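Local structure of endoglucanase (Komagataeibacter sucrofermentans, 6VC5) at residues L41-A46 / W102-W107; I96-A101 / D115-Y120. The protein probably hydrolyses internal beta-1,4-glucosidic linkages in cellulose and related beta-glucans, as a glycoside hydrolase of family 8. All coordinates share one frame; numbering follows the deposited sequence.

In the fold
Helix 90-106 takes part in both contacts: its middle, residues 96-101, packs on helix 110-126 in contact 2, while its C-terminal end meets helix 33-46 in contact 1. The two sites lie with centres about 11 Å apart and touch, Leu-41 resting on Leu-98 and Ala-99. Contact 2, about 14 Å from the chain centre, is buried and joins antiparallel neighbours through alanine, leucine and isoleucine side chains and one tyrosine ring, with no hydrogen bond across it. Contact 1, about 17 Å out and only partly buried, joins nearly parallel helices; there apolar packing gives way to an arginine and a water at the end of helix 33-46.

Contact 1 (L41-A46 / W102-W107); sequences LFSAAA and WAGKRW
Leu-41 lays its CD1 methyl over one face of the Trp-102 indole, 3.9 Å from the centroid of the six-membered ring, in a CH-pi contact displaced toward the rim, where CD1 comes within 3.5 Å of CZ3. Holding CG anti to the backbone N (chi1 -169°) brings the leucine's end closer to helix 90-106 than its CB direction suggests. Ala-45 CB meets the same CZ3 obliquely, and Phe-320 and Ile-311 also touch Trp-102. Ala-44 CB sits against Trp-102 CB and, at 4.4 Å, Ala-103 CB. The helices run nearly parallel, their segment axes 21° apart, consistent with neighbouring helices of the (alpha/alpha)6 barrel of this family. At the end of helix 33-46, Arg-106 NH1 donates to Ala-44 O (3.0 Å), in the carbonyl plane although the oxygen lies tilted out of the guanidinium plane; NE adds a weak bond to this oxygen. A water accepts from Arg-106 NH1 (2.7 Å) and donates to Ala-45 O (2.9 Å). Replacing this arginine with an alanine would probably leave the Ala-44 carbonyl without its side-chain donors and the water without its NH1 partner. Trp-107 brings ring atom CH2 to Ala-44 CA (3.9 Å), and Arg-106 CG lies over its face.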
ATOM      1  N   LEU A  41      -6.013  -3.827   9.141  1.00 11.64           N
ATOM      2  CA  LEU A  41      -6.476  -4.650   8.025  1.00  9.60           C
ATOM      3  C   LEU A  41      -6.332  -6.138   8.336  1.00  8.79           C
ATOM      4  O   LEU A  41      -7.235  -6.938   8.044  1.00  8.84           O
ATOM      5  CB  LEU A  41      -5.696  -4.287   6.759  1.00  9.95           C
ATOM      6  CG  LEU A  41      -6.229  -4.872   5.443  1.00 10.35           C
ATOM      7  CD1 LEU A  41      -7.483  -4.115   5.026  1.00 10.83           C
ATOM      8  CD2 LEU A  41      -5.169  -4.807   4.353  1.00 13.14           C
ATOM      9  N   PHE A  42      -5.177  -6.538   8.887  1.00  6.85           N
ATOM     10  CA  PHE A  42      -4.939  -7.954   9.164  1.00  6.60           C
ATOM     11  C   PHE A  42      -5.857  -8.470  10.272  1.00  7.38           C
ATOM     12  O   PHE A  42      -6.365  -9.595  10.191  1.00  9.28           O
ATOM     13  CB  PHE A  42      -3.479  -8.198   9.555  1.00  8.78           C
ATOM     14  CG  PHE A  42      -2.451  -7.744   8.537  1.00  7.65           C
ATOM     15  CD1 PHE A  42      -2.786  -7.486   7.221  1.00 10.06           C
ATOM     16  CD2 PHE A  42      -1.131  -7.580   8.931  1.00  9.15           C
ATOM     17  CE1 PHE A  42      -1.814  -7.064   6.299  1.00 10.25           C
ATOM     18  CE2 PHE A  42      -0.164  -7.164   8.026  1.00 10.86           C
ATOM     19  CZ  PHE A  42      -0.516  -6.898   6.708  1.00 10.38           C
ATOM     20  N   SER A  43      -6.060  -7.673  11.330  1.00  7.70           N
ATOM     21  CA  SER A  43      -6.945  -8.085  12.414  1.00  8.30           C
ATOM     22  C   SER A  43      -8.401  -8.144  11.962  1.00  9.10           C
ATOM     23  O   SER A  43      -9.143  -9.035  12.389  1.00 10.22           O
ATOM     24  CB  SER A  43      -6.755  -7.191  13.647  1.00  8.17           C
ATOM     25  OG  SER A  43      -7.113  -5.852  13.394  1.00 10.49           O
ATOM     26  N   ALA A  44      -8.824  -7.223  11.090  1.00  9.21           N
ATOM     27  CA  ALA A  44     -10.178  -7.311  10.535  1.00  9.90           C
ATOM     28  C   ALA A  44     -10.346  -8.570   9.688  1.00 10.56           C
ATOM     29  O   ALA A  44     -11.351  -9.280   9.805  1.00 12.13           O
ATOM     30  CB  ALA A  44     -10.482  -6.066   9.702  1.00 10.39           C
ATOM     31  N   ALA A  45      -9.374  -8.854   8.812  1.00 10.07           N
ATOM     32  CA  ALA A  45      -9.443 -10.052   7.974  1.00 10.81           C
ATOM     33  C   ALA A  45      -9.429 -11.326   8.815  1.00 11.75           C
ATOM     34  O   ALA A  45     -10.123 -12.301   8.496  1.00 13.97           O
ATOM     35  CB  ALA A  45      -8.275 -10.055   6.987  1.00 12.06           C
ATOM     36  N   ALA A  46      -8.633 -11.346   9.883  1.00 11.43           N
ATOM     37  CA  ALA A  46      -8.516 -12.510  10.752  1.00 12.90           C
ATOM     38  C   ALA A  46      -9.660 -12.640  11.753  1.00 13.75           C
ATOM     39  O   ALA A  46      -9.799 -13.701  12.371  1.00 15.56           O
ATOM     40  CB  ALA A  46      -7.194 -12.440  11.517  1.00 14.89           C
ATOM     41  N   TRP A 102     -14.035  -2.834   6.250  1.00  6.59           N
ATOM     42  CA  TRP A 102     -14.185  -4.265   6.489  1.00  7.53           C
ATOM     43  C   TRP A 102     -14.684  -4.551   7.899  1.00  8.75           C
ATOM     44  O   TRP A 102     -15.572  -5.392   8.093  1.00  8.21           O
ATOM     45  CB  TRP A 102     -12.845  -4.952   6.287  1.00  7.56           C
ATOM     46  CG  TRP A 102     -12.461  -5.127   4.881  1.00  8.58           C
ATOM     47  CD1 TRP A 102     -13.156  -4.735   3.773  1.00  9.23           C
ATOM     48  CD2 TRP A 102     -11.298  -5.810   4.410  1.00  9.60           C
ATOM     49  NE1 TRP A 102     -12.473  -5.114   2.633  1.00  9.52           N
ATOM     50  CE2 TRP A 102     -11.327  -5.767   3.003  1.00 10.35           C
ATOM     51  CE3 TRP A 102     -10.219  -6.434   5.048  1.00  9.94           C
ATOM     52  CZ2 TRP A 102     -10.328  -6.348   2.217  1.00 11.90           C
ATOM     53  CZ3 TRP A 102      -9.219  -7.000   4.266  1.00 11.25           C
ATOM     54  CH2 TRP A 102      -9.288  -6.953   2.868  1.00 11.52           C
ATOM     55  N   ALA A 103     -14.114  -3.882   8.896  1.00  8.12           N
ATOM     56  CA  ALA A 103     -14.529  -4.093  10.281  1.00  8.38           C
ATOM     57  C   ALA A 103     -15.975  -3.676  10.490  1.00  8.78           C
ATOM     58  O   ALA A 103     -16.724  -4.342  11.217  1.00 10.25           O
ATOM     59  CB  ALA A 103     -13.607  -3.304  11.210  1.00  7.58           C
ATOM     60  N   GLY A 104     -16.384  -2.566   9.885  1.00  8.71           N
ATOM     61  CA  GLY A 104     -17.752  -2.107  10.060  1.00  8.30           C
ATOM     62  C   GLY A 104     -18.745  -3.054   9.428  1.00 10.23           C
ATOM     63  O   GLY A 104     -19.843  -3.259   9.956  1.00 11.98           O
ATOM     64  N   LYS A 105     -18.361  -3.676   8.319  1.00 10.57           N
ATOM     65  CA  LYS A 105     -19.244  -4.633   7.668  1.00 11.52           C
ATOM     66  C   LYS A 105     -19.314  -5.939   8.455  1.00 11.71           C
ATOM     67  O   LYS A 105     -20.407  -6.430   8.764  1.00 14.01           O
ATOM     68  CB  LYS A 105     -18.773  -4.842   6.226  1.00 13.86           C
ATOM     69  CG  LYS A 105     -19.195  -3.676   5.340  1.00 16.85           C
ATOM     70  CD  LYS A 105     -18.507  -3.632   3.985  1.00 19.92           C
ATOM     71  CE  LYS A 105     -19.162  -2.558   3.119  1.00 24.23           C
ATOM     72  NZ  LYS A 105     -18.582  -2.459   1.751  1.00 27.24           N
ATOM     73  N   ARG A 106     -18.162  -6.489   8.837  1.00 12.09           N
ATOM     74  CA  ARG A 106     -18.158  -7.808   9.462  1.00 14.31           C
ATOM     75  C   ARG A 106     -18.719  -7.788  10.881  1.00 13.79           C
ATOM     76  O   ARG A 106     -19.327  -8.774  11.317  1.00 15.10           O
ATOM     77  CB  ARG A 106     -16.748  -8.389   9.430  1.00 17.52           C
ATOM     78  CG  ARG A 106     -16.058  -8.410  10.762  1.00 20.55           C
ATOM     79  CD  ARG A 106     -15.742  -9.831  11.147  1.00 22.37           C
ATOM     80  NE  ARG A 106     -14.524 -10.245  10.478  1.00 21.52           N
ATOM     81  CZ  ARG A 106     -14.135 -11.500  10.302  1.00 18.87           C
ATOM     82  NH1 ARG A 106     -13.002 -11.738   9.662  1.00 19.83           N
ATOM     83  NH2 ARG A 106     -14.858 -12.510  10.766  1.00 21.64           N
ATOM     84  N   TRP A 107     -18.545  -6.688  11.613  1.00 13.53           N
ATOM     85  CA  TRP A 107     -19.018  -6.594  12.989  1.00 13.13           C
ATOM     86  C   TRP A 107     -20.254  -5.714  13.127  1.00 13.95           C
ATOM     87  O   TRP A 107     -20.697  -5.453  14.252  1.00 15.56           O
ATOM     88  CB  TRP A 107     -17.891  -6.158  13.935  1.00 13.99           C
ATOM     89  CG  TRP A 107     -16.768  -7.182  14.017  1.00 14.41           C
ATOM     90  CD1 TRP A 107     -16.894  -8.523  14.262  1.00 16.51           C
ATOM     91  CD2 TRP A 107     -15.362  -6.939  13.845  1.00 13.89           C
ATOM     92  NE1 TRP A 107     -15.654  -9.125  14.256  1.00 17.01           N
ATOM     93  CE2 TRP A 107     -14.699  -8.174  14.005  1.00 15.83           C
ATOM     94  CE3 TRP A 107     -14.600  -5.792  13.583  1.00 15.12           C
ATOM     95  CZ2 TRP A 107     -13.309  -8.298  13.894  1.00 15.97           C
ATOM     96  CZ3 TRP A 107     -13.225  -5.916  13.478  1.00 15.67           C
ATOM     97  CH2 TRP A 107     -12.594  -7.162  13.635  1.00 15.31           C
TER
HETATM   98  O   HOH W   1     -12.026 -14.253   9.397  1.00 38.29           O

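Contact 2 (I96-A101 / D115-Y120); sequences IALALA and DAMNIY
The backbone N of Tyr-120 donates to Ala-116 O at 2.9 Å, a helical bond between two residues that both touch the facing helix. Ala-116 sets its CB methyl 3.4 Å from Ala-97 O. The same methyl touches Ala-101 N and packs against Leu-100 CB, so it lies on the backbone of helix 90-106 rather than merely on its side chains. Such small residues allow a close approach: the CA atoms of Ala-97 and Ala-116 are 4.5 Å apart.

Beside this point the Tyr-120 ring presents one face to Ala-97. The CB methyl stands 3.7 Å from the ring centroid, 18° off the normal, in a CH-pi contact shifted toward the rim and nearest CZ. Carried past the alanine, the phenol oxygen reaches the backbone of Leu-98, but the geometry is too poor for a hydrogen bond with Leu-98 N; its hydrogen-bonding partner is Ser-161 OG, on helix 159-169, which ties the far end of the tyrosine to a third helix.

Ile-119 uses two branches. With CG1 beside the backbone N (chi1 -61°) and CG2 anti to it, CG2 rests against Ala-97 CB at 3.8 Å, while CD1 reaches Leu-100 CD1 at 3.7 Å and Ile-96 CG2 at 3.9 Å. Its side chain runs roughly at right angles to both of these. Leu-100 CD1 also covers the CB methylene of Asp-115, leaving the contact with the aspartate wholly apolar. Met-40, Phe-52 and Trp-56 also touch Leu-100.

The segments run antiparallel at 154°, their axes 8.3 Å apart, and the two helices follow one another along the chain across a short connection: an alpha-alpha hairpin, the building element of the (alpha/alpha)6 barrel of glycoside hydrolase family 8.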
ATOM      1  N   ILE A  96      -6.046   2.276   6.319  1.00  5.24           N
ATOM      2  CA  ILE A  96      -6.883   2.450   7.501  1.00  4.51           C
ATOM      3  C   ILE A  96      -8.358   2.497   7.102  1.00  5.43           C
ATOM      4  O   ILE A  96      -9.211   1.852   7.723  1.00  6.17           O
ATOM      5  CB  ILE A  96      -6.434   3.706   8.272  1.00  5.13           C
ATOM      6  CG1 ILE A  96      -5.053   3.479   8.895  1.00  6.77           C
ATOM      7  CG2 ILE A  96      -7.455   4.074   9.328  1.00  4.78           C
ATOM      8  CD1 ILE A  96      -4.399   4.753   9.445  1.00  9.19           C
ATOM      9  N   ALA A  97      -8.685   3.261   6.052  1.00  5.91           N
ATOM     10  CA  ALA A  97     -10.073   3.355   5.610  1.00  6.04           C
ATOM     11  C   ALA A  97     -10.620   2.003   5.156  1.00  5.56           C
ATOM     12  O   ALA A  97     -11.749   1.636   5.504  1.00  6.01           O
ATOM     13  CB  ALA A  97     -10.195   4.387   4.489  1.00  6.77           C
ATOM     14  N   LEU A  98      -9.838   1.245   4.380  1.00  6.10           N
ATOM     15  CA  LEU A  98     -10.296  -0.078   3.954  1.00  6.79           C
ATOM     16  C   LEU A  98     -10.537  -0.989   5.150  1.00  6.39           C
ATOM     17  O   LEU A  98     -11.556  -1.689   5.211  1.00  6.67           O
ATOM     18  CB  LEU A  98      -9.282  -0.713   3.002  1.00  7.55           C
ATOM     19  CG  LEU A  98      -9.608  -2.136   2.538  1.00  7.45           C
ATOM     20  CD1 LEU A  98     -10.909  -2.186   1.773  1.00  8.09           C
ATOM     21  CD2 LEU A  98      -8.466  -2.612   1.660  1.00  8.60           C
ATOM     22  N   ALA A  99      -9.629  -0.955   6.134  1.00  5.18           N
ATOM     23  CA  ALA A  99      -9.791  -1.792   7.322  1.00  5.73           C
ATOM     24  C   ALA A  99     -11.053  -1.426   8.101  1.00  6.01           C
ATOM     25  O   ALA A  99     -11.766  -2.309   8.603  1.00  6.14           O
ATOM     26  CB  ALA A  99      -8.559  -1.645   8.214  1.00  5.50           C
ATOM     27  N   LEU A 100     -11.328  -0.122   8.241  1.00  6.41           N
ATOM     28  CA  LEU A 100     -12.556   0.315   8.909  1.00  5.30           C
ATOM     29  C   LEU A 100     -13.803  -0.127   8.155  1.00  7.45           C
ATOM     30  O   LEU A 100     -14.802  -0.512   8.777  1.00  8.07           O
ATOM     31  CB  LEU A 100     -12.549   1.838   9.075  1.00  4.57           C
ATOM     32  CG  LEU A 100     -11.646   2.293  10.212  1.00  6.73           C
ATOM     33  CD1 LEU A 100     -11.254   3.739  10.037  1.00  7.69           C
ATOM     34  CD2 LEU A 100     -12.327   2.083  11.556  1.00  6.81           C
ATOM     35  N   ALA A 101     -13.767  -0.068   6.823  1.00  6.68           N
ATOM     36  CA  ALA A 101     -14.888  -0.556   6.029  1.00  7.03           C
ATOM     37  C   ALA A 101     -15.111  -2.042   6.270  1.00  7.62           C
ATOM     38  O   ALA A 101     -16.242  -2.487   6.473  1.00  9.79           O
ATOM     39  CB  ALA A 101     -14.638  -0.283   4.547  1.00  8.46           C
ATOM     40  N   ASP A 115     -16.448   6.267   9.968  1.00  9.97           N
ATOM     41  CA  ASP A 115     -15.028   6.611  10.054  1.00  9.99           C
ATOM     42  C   ASP A 115     -14.345   6.432   8.703  1.00  8.72           C
ATOM     43  O   ASP A 115     -13.554   7.288   8.269  1.00  8.47           O
ATOM     44  CB  ASP A 115     -14.327   5.732  11.099  1.00 13.01           C
ATOM     45  CG  ASP A 115     -14.793   5.995  12.527  1.00 17.89           C
ATOM     46  OD1 ASP A 115     -15.226   7.130  12.823  1.00 19.93           O
ATOM     47  OD2 ASP A 115     -14.695   5.059  13.364  1.00 19.50           O
ATOM     48  N   ALA A 116     -14.630   5.314   8.026  1.00  8.11           N
ATOM     49  CA  ALA A 116     -14.036   5.058   6.718  1.00  8.11           C
ATOM     50  C   ALA A 116     -14.468   6.113   5.708  1.00  7.85           C
ATOM     51  O   ALA A 116     -13.635   6.648   4.962  1.00  7.94           O
ATOM     52  CB  ALA A 116     -14.417   3.657   6.239  1.00  7.57           C
ATOM     53  N   MET A 117     -15.760   6.447   5.695  1.00  8.37           N
ATOM     54  CA  MET A 117     -16.274   7.433   4.746  1.00  9.22           C
ATOM     55  C   MET A 117     -15.680   8.817   4.988  1.00  8.25           C
ATOM     56  O   MET A 117     -15.408   9.552   4.027  1.00  9.49           O
ATOM     57  CB  MET A 117     -17.800   7.453   4.795  1.00 12.75           C
ATOM     58  CG  MET A 117     -18.393   6.169   4.250  1.00 13.87           C
ATOM     59  SD  MET A 117     -20.182   6.158   4.006  1.00 14.64           S
ATOM     60  CE  MET A 117     -20.712   6.379   5.672  1.00 15.67           C
ATOM     61  N   ASN A 118     -15.438   9.177   6.250  1.00  7.68           N
ATOM     62  CA  ASN A 118     -14.777  10.451   6.537  1.00  9.41           C
ATOM     63  C   ASN A 118     -13.367  10.493   5.954  1.00  9.31           C
ATOM     64  O   ASN A 118     -12.968  11.501   5.358  1.00  9.17           O
ATOM     65  CB  ASN A 118     -14.733  10.704   8.040  1.00 11.26           C
ATOM     66  CG  ASN A 118     -16.097  11.045   8.608  1.00 15.01           C
ATOM     67  OD1 ASN A 118     -17.012  11.411   7.870  1.00 17.43           O
ATOM     68  ND2 ASN A 118     -16.243  10.915   9.920  1.00 17.49           N
ATOM     69  N   ILE A 119     -12.600   9.406   6.109  1.00  7.55           N
ATOM     70  CA  ILE A 119     -11.257   9.356   5.529  1.00  6.56           C
ATOM     71  C   ILE A 119     -11.328   9.433   4.010  1.00  6.92           C
ATOM     72  O   ILE A 119     -10.582  10.189   3.371  1.00  8.05           O
ATOM     73  CB  ILE A 119     -10.514   8.088   5.986  1.00  5.85           C
ATOM     74  CG1 ILE A 119     -10.368   8.071   7.510  1.00  6.45           C
ATOM     75  CG2 ILE A 119      -9.142   7.996   5.314  1.00  7.16           C
ATOM     76  CD1 ILE A 119     -10.064   6.686   8.078  1.00  8.77           C
ATOM     77  N   TYR A 120     -12.186   8.606   3.403  1.00  7.00           N
ATOM     78  CA  TYR A 120     -12.260   8.581   1.942  1.00  7.64           C
ATOM     79  C   TYR A 120     -12.644   9.947   1.400  1.00  7.89           C
ATOM     80  O   TYR A 120     -12.090  10.401   0.390  1.00  8.74           O
ATOM     81  CB  TYR A 120     -13.276   7.536   1.477  1.00  8.18           C
ATOM     82  CG  TYR A 120     -12.804   6.098   1.537  1.00  7.76           C
ATOM     83  CD1 TYR A 120     -11.577   5.712   1.006  1.00  8.49           C
ATOM     84  CD2 TYR A 120     -13.621   5.112   2.080  1.00  7.72           C
ATOM     85  CE1 TYR A 120     -11.157   4.383   1.043  1.00  7.81           C
ATOM     86  CE2 TYR A 120     -13.221   3.782   2.121  1.00  8.20           C
ATOM     87  CZ  TYR A 120     -11.996   3.419   1.602  1.00  8.34           C
ATOM     88  OH  TYR A 120     -11.598   2.104   1.641  1.00  9.25           O
TER